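Local coordinates for succinyl-CoA:3-ketoacid coenzyme A transferase subunit B (Helicobacter pylori, PDB 3RRL), which catalyses, as one subunit of the enzyme, the transfer of coenzyme A from succinyl-CoA to a 3-oxo acid, giving a 3-oxoacyl-CoA and succinate, at residues B[88-102]-B[125-139]. Sequence-based numbering, arbitrary orientation.
Sequences IRGGHIDLAILGGME and AMDLVHGAKKVIVIM
Ala-125 and Val-129, on one side of helix 125-131, receive the tip of Leu-98. Its CD2 lies 4.1 Å from the CB of Ala-125. Asp-127 takes a hydrogen bond on OD1 from a water that also accepts from Arg-89 NE. Both residues have further partners in other chains of the assembly. Leu-128 wedges CD2 between Ile-88 and Ala-96. Its side chain also comes close to Glu-43, the predicted active-site residue. Gly-131 lets the helices meet backbone to backbone, with its CA 3.2 Å from the O of Ile-88. A water bridges Ile-88 O and Ile-93 N. Ala-132 presses its CB to 3.5 Å from the CB of Ala-96, a tight fit.

Lys-133 donates its backbone N to Ile-93 O in a nearly straight bond (171°). Its CG sits beside the backbone N (chi1 -65°), and the extended chain carries NZ alongside Asp-94. There NZ and OD1 form a salt bridge, modelled rather short. OD2 accepts from Tyr-18 N. Strand 134-138 pairs in parallel with strand 95-98, completing a beta-alpha-beta crossover through the helix. Ile-136 donates its N to Ala-96 O and accepts from Leu-98 N on its own O. On the face away from the helix its CD1 meets Leu-95. Ile-138 CG2 meets Ile-97 CG2. The chemistry implies apolar packing on both sheet faces, strand bonds between them, and an ion pair at the exposed margin.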
# COMPACT_ATOMS: atom_id res chain seq x y z
N ILE B 88 2.81 10.86 -4.32
CA ILE B 88 2.96 12.27 -3.95
C ILE B 88 3.80 12.44 -2.69
O ILE B 88 4.77 13.19 -2.67
CB ILE B 88 1.59 12.93 -3.77
CG1 ILE B 88 0.95 13.17 -5.14
CG2 ILE B 88 1.74 14.25 -3.01
CD1 ILE B 88 -0.53 13.47 -5.09
N ARG B 89 3.43 11.73 -1.63
CA ARG B 89 4.09 11.88 -0.33
C ARG B 89 5.53 11.39 -0.40
O ARG B 89 6.40 11.87 0.32
CB ARG B 89 3.33 11.11 0.75
CG ARG B 89 3.79 11.40 2.18
CD ARG B 89 3.28 10.35 3.16
NE ARG B 89 1.82 10.21 3.12
CZ ARG B 89 1.17 9.24 2.48
NH1 ARG B 89 -0.16 9.21 2.52
NH2 ARG B 89 1.83 8.29 1.80
N GLY B 90 5.76 10.41 -1.28
CA GLY B 90 7.07 9.78 -1.38
C GLY B 90 8.08 10.58 -2.17
O GLY B 90 9.22 10.14 -2.34
N GLY B 91 7.67 11.75 -2.67
CA GLY B 91 8.59 12.66 -3.33
C GLY B 91 8.82 12.41 -4.81
O GLY B 91 9.83 12.85 -5.38
N HIS B 92 7.89 11.70 -5.45
CA HIS B 92 8.07 11.31 -6.85
C HIS B 92 7.59 12.35 -7.87
O HIS B 92 7.99 12.31 -9.03
CB HIS B 92 7.44 9.94 -7.10
CG HIS B 92 7.93 8.88 -6.16
ND1 HIS B 92 8.99 8.05 -6.46
CD2 HIS B 92 7.53 8.54 -4.91
CE1 HIS B 92 9.21 7.24 -5.45
NE2 HIS B 92 8.34 7.52 -4.49
N ILE B 93 6.78 13.30 -7.43
CA ILE B 93 6.27 14.36 -8.31
C ILE B 93 7.28 15.52 -8.36
O ILE B 93 7.65 16.07 -7.33
CB ILE B 93 4.91 14.90 -7.82
CG1 ILE B 93 3.89 13.77 -7.72
CG2 ILE B 93 4.40 16.02 -8.73
CD1 ILE B 93 3.56 13.13 -9.03
N ASP B 94 7.71 15.90 -9.56
CA ASP B 94 8.74 16.92 -9.70
C ASP B 94 8.20 18.31 -9.36
O ASP B 94 8.91 19.14 -8.80
CB ASP B 94 9.30 16.94 -11.12
CG ASP B 94 9.97 15.64 -11.50
OD1 ASP B 94 10.88 15.20 -10.76
OD2 ASP B 94 9.57 15.05 -12.53
N LEU B 95 6.95 18.56 -9.71
CA LEU B 95 6.40 19.89 -9.58
C LEU B 95 4.93 19.90 -9.19
O LEU B 95 4.10 19.27 -9.83
CB LEU B 95 6.60 20.62 -10.90
CG LEU B 95 6.20 22.08 -10.96
CD1 LEU B 95 6.93 22.83 -9.88
CD2 LEU B 95 6.55 22.60 -12.33
N ALA B 96 4.61 20.66 -8.15
CA ALA B 96 3.22 20.91 -7.80
C ALA B 96 2.99 22.40 -7.86
O ALA B 96 3.71 23.18 -7.23
CB ALA B 96 2.90 20.38 -6.42
N ILE B 97 1.99 22.80 -8.65
CA ILE B 97 1.63 24.20 -8.76
C ILE B 97 0.30 24.41 -8.08
O ILE B 97 -0.65 23.65 -8.29
CB ILE B 97 1.55 24.64 -10.23
CG1 ILE B 97 2.86 24.31 -10.95
CG2 ILE B 97 1.26 26.13 -10.31
CD1 ILE B 97 2.90 24.76 -12.38
N LEU B 98 0.23 25.44 -7.23
CA LEU B 98 -0.93 25.66 -6.39
C LEU B 98 -1.33 27.12 -6.37
O LEU B 98 -0.50 28.01 -6.58
CB LEU B 98 -0.65 25.21 -4.95
CG LEU B 98 -0.37 23.74 -4.62
CD1 LEU B 98 1.12 23.48 -4.52
CD2 LEU B 98 -1.05 23.37 -3.32
N GLY B 99 -2.61 27.37 -6.11
CA GLY B 99 -3.08 28.72 -5.85
C GLY B 99 -2.93 29.01 -4.37
O GLY B 99 -2.64 28.10 -3.60
N GLY B 100 -3.09 30.26 -3.97
CA GLY B 100 -3.06 30.59 -2.56
C GLY B 100 -3.87 31.81 -2.22
O GLY B 100 -4.11 32.68 -3.07
N MSE B 101 -4.36 31.87 -0.99
CA MSE B 101 -4.94 33.09 -0.45
C MSE B 101 -3.91 34.02 0.19
O MSE B 101 -4.00 35.24 0.09
CB MSE B 101 -6.09 32.76 0.48
CG MSE B 101 -7.19 31.99 -0.25
SE MSE B 101 -8.56 31.31 0.94
CE MSE B 101 -7.45 30.12 1.99
N GLU B 102 -2.92 33.43 0.85
CA GLU B 102 -1.81 34.17 1.42
C GLU B 102 -0.53 33.35 1.33
O GLU B 102 -0.56 32.14 1.39
CB GLU B 102 -2.05 34.49 2.89
CG GLU B 102 -3.02 35.60 3.20
CD GLU B 102 -3.30 35.70 4.67
OE1 GLU B 102 -2.88 34.80 5.41
OE2 GLU B 102 -3.95 36.66 5.11
N ALA B 125 -4.06 19.20 -1.06
CA ALA B 125 -3.10 20.31 -1.01
C ALA B 125 -2.04 20.15 0.08
O ALA B 125 -0.86 20.44 -0.14
CB ALA B 125 -3.83 21.63 -0.85
N MSE B 126 -2.44 19.69 1.26
CA MSE B 126 -1.48 19.48 2.33
C MSE B 126 -0.43 18.42 2.00
O MSE B 126 0.74 18.56 2.36
CB MSE B 126 -2.18 19.17 3.64
CG MSE B 126 -2.94 20.35 4.19
SE MSE B 126 -3.41 20.08 6.04
CE MSE B 126 -4.21 21.82 6.41
N ASP B 127 -0.85 17.36 1.30
CA ASP B 127 0.07 16.31 0.88
C ASP B 127 1.05 16.83 -0.17
O ASP B 127 2.27 16.58 -0.09
CB ASP B 127 -0.69 15.11 0.33
CG ASP B 127 -1.50 14.39 1.38
OD1 ASP B 127 -0.91 13.54 2.10
OD2 ASP B 127 -2.72 14.66 1.50
N LEU B 128 0.52 17.56 -1.15
CA LEU B 128 1.32 18.06 -2.26
C LEU B 128 2.45 19.03 -1.85
O LEU B 128 3.56 18.91 -2.35
CB LEU B 128 0.42 18.66 -3.34
CG LEU B 128 -0.25 17.62 -4.25
CD1 LEU B 128 -1.62 18.09 -4.70
CD2 LEU B 128 0.62 17.26 -5.46
N VAL B 129 2.16 19.97 -0.94
CA VAL B 129 3.16 20.95 -0.49
C VAL B 129 4.40 20.34 0.16
O VAL B 129 5.49 20.90 0.07
CB VAL B 129 2.58 22.04 0.48
CG1 VAL B 129 1.58 22.94 -0.22
CG2 VAL B 129 1.98 21.40 1.74
N HIS B 130 4.23 19.22 0.85
CA HIS B 130 5.38 18.50 1.41
C HIS B 130 6.09 17.56 0.43
O HIS B 130 7.32 17.50 0.40
CB HIS B 130 4.99 17.74 2.67
CG HIS B 130 4.69 18.64 3.83
ND1 HIS B 130 3.42 19.03 4.16
CD2 HIS B 130 5.51 19.24 4.72
CE1 HIS B 130 3.46 19.83 5.22
NE2 HIS B 130 4.72 19.97 5.58
N GLY B 131 5.32 16.83 -0.38
CA GLY B 131 5.88 15.79 -1.23
C GLY B 131 6.57 16.24 -2.51
O GLY B 131 7.61 15.69 -2.88
N ALA B 132 6.01 17.23 -3.20
CA ALA B 132 6.53 17.66 -4.50
C ALA B 132 7.99 18.11 -4.38
O ALA B 132 8.35 18.78 -3.43
CB ALA B 132 5.67 18.78 -5.05
N LYS B 133 8.84 17.72 -5.33
CA LYS B 133 10.25 18.15 -5.29
C LYS B 133 10.35 19.68 -5.34
O LYS B 133 11.22 20.28 -4.70
CB LYS B 133 11.06 17.53 -6.44
CG LYS B 133 11.19 16.01 -6.35
CD LYS B 133 11.93 15.45 -7.55
CE LYS B 133 11.52 14.02 -7.85
NZ LYS B 133 12.01 13.55 -9.18
N LYS B 134 9.47 20.30 -6.12
CA LYS B 134 9.37 21.75 -6.11
C LYS B 134 7.92 22.19 -5.98
O LYS B 134 7.04 21.67 -6.66
CB LYS B 134 9.99 22.36 -7.36
CG LYS B 134 10.04 23.87 -7.31
CD LYS B 134 10.65 24.47 -8.55
CE LYS B 134 10.71 25.99 -8.43
NZ LYS B 134 11.09 26.64 -9.72
N VAL B 135 7.68 23.14 -5.08
CA VAL B 135 6.35 23.68 -4.86
C VAL B 135 6.30 25.12 -5.33
O VAL B 135 7.01 25.97 -4.80
CB VAL B 135 5.98 23.62 -3.37
CG1 VAL B 135 4.68 24.36 -3.13
CG2 VAL B 135 5.88 22.16 -2.90
N ILE B 136 5.48 25.37 -6.34
CA ILE B 136 5.26 26.72 -6.84
C ILE B 136 3.84 27.20 -6.53
O ILE B 136 2.87 26.52 -6.85
CB ILE B 136 5.45 26.78 -8.37
CG1 ILE B 136 6.83 26.24 -8.76
CG2 ILE B 136 5.27 28.21 -8.88
CD1 ILE B 136 7.02 26.14 -10.27
N VAL B 137 3.72 28.37 -5.91
CA VAL B 137 2.43 29.00 -5.71
C VAL B 137 2.25 30.13 -6.71
O VAL B 137 3.15 30.96 -6.89
CB VAL B 137 2.27 29.56 -4.28
CG1 VAL B 137 0.99 30.39 -4.18
CG2 VAL B 137 2.27 28.45 -3.26
N ILE B 138 1.10 30.16 -7.38
CA ILE B 138 0.79 31.24 -8.30
C ILE B 138 -0.52 31.90 -7.87
O ILE B 138 -1.53 31.23 -7.63
CB ILE B 138 0.71 30.76 -9.77
CG1 ILE B 138 -0.54 29.91 -10.01
CG2 ILE B 138 1.99 30.03 -10.15
CD1 ILE B 138 -0.76 29.55 -11.48
N MSE B 139 -0.47 33.22 -7.75
CA MSE B 139 -1.48 33.93 -7.00
C MSE B 139 -1.56 35.38 -7.44
O MSE B 139 -0.54 35.98 -7.78
CB MSE B 139 -1.05 33.89 -5.54
CG MSE B 139 -2.00 34.48 -4.56
SE MSE B 139 -1.18 34.21 -2.83
CE MSE B 139 0.27 35.50 -2.97
O HOH W 1 6.07 14.09 -4.91
O HOH W 2 -0.51 11.64 4.39
O HOH W 3 10.15 11.07 -9.83
O HOH W 4 -4.30 31.57 -6.83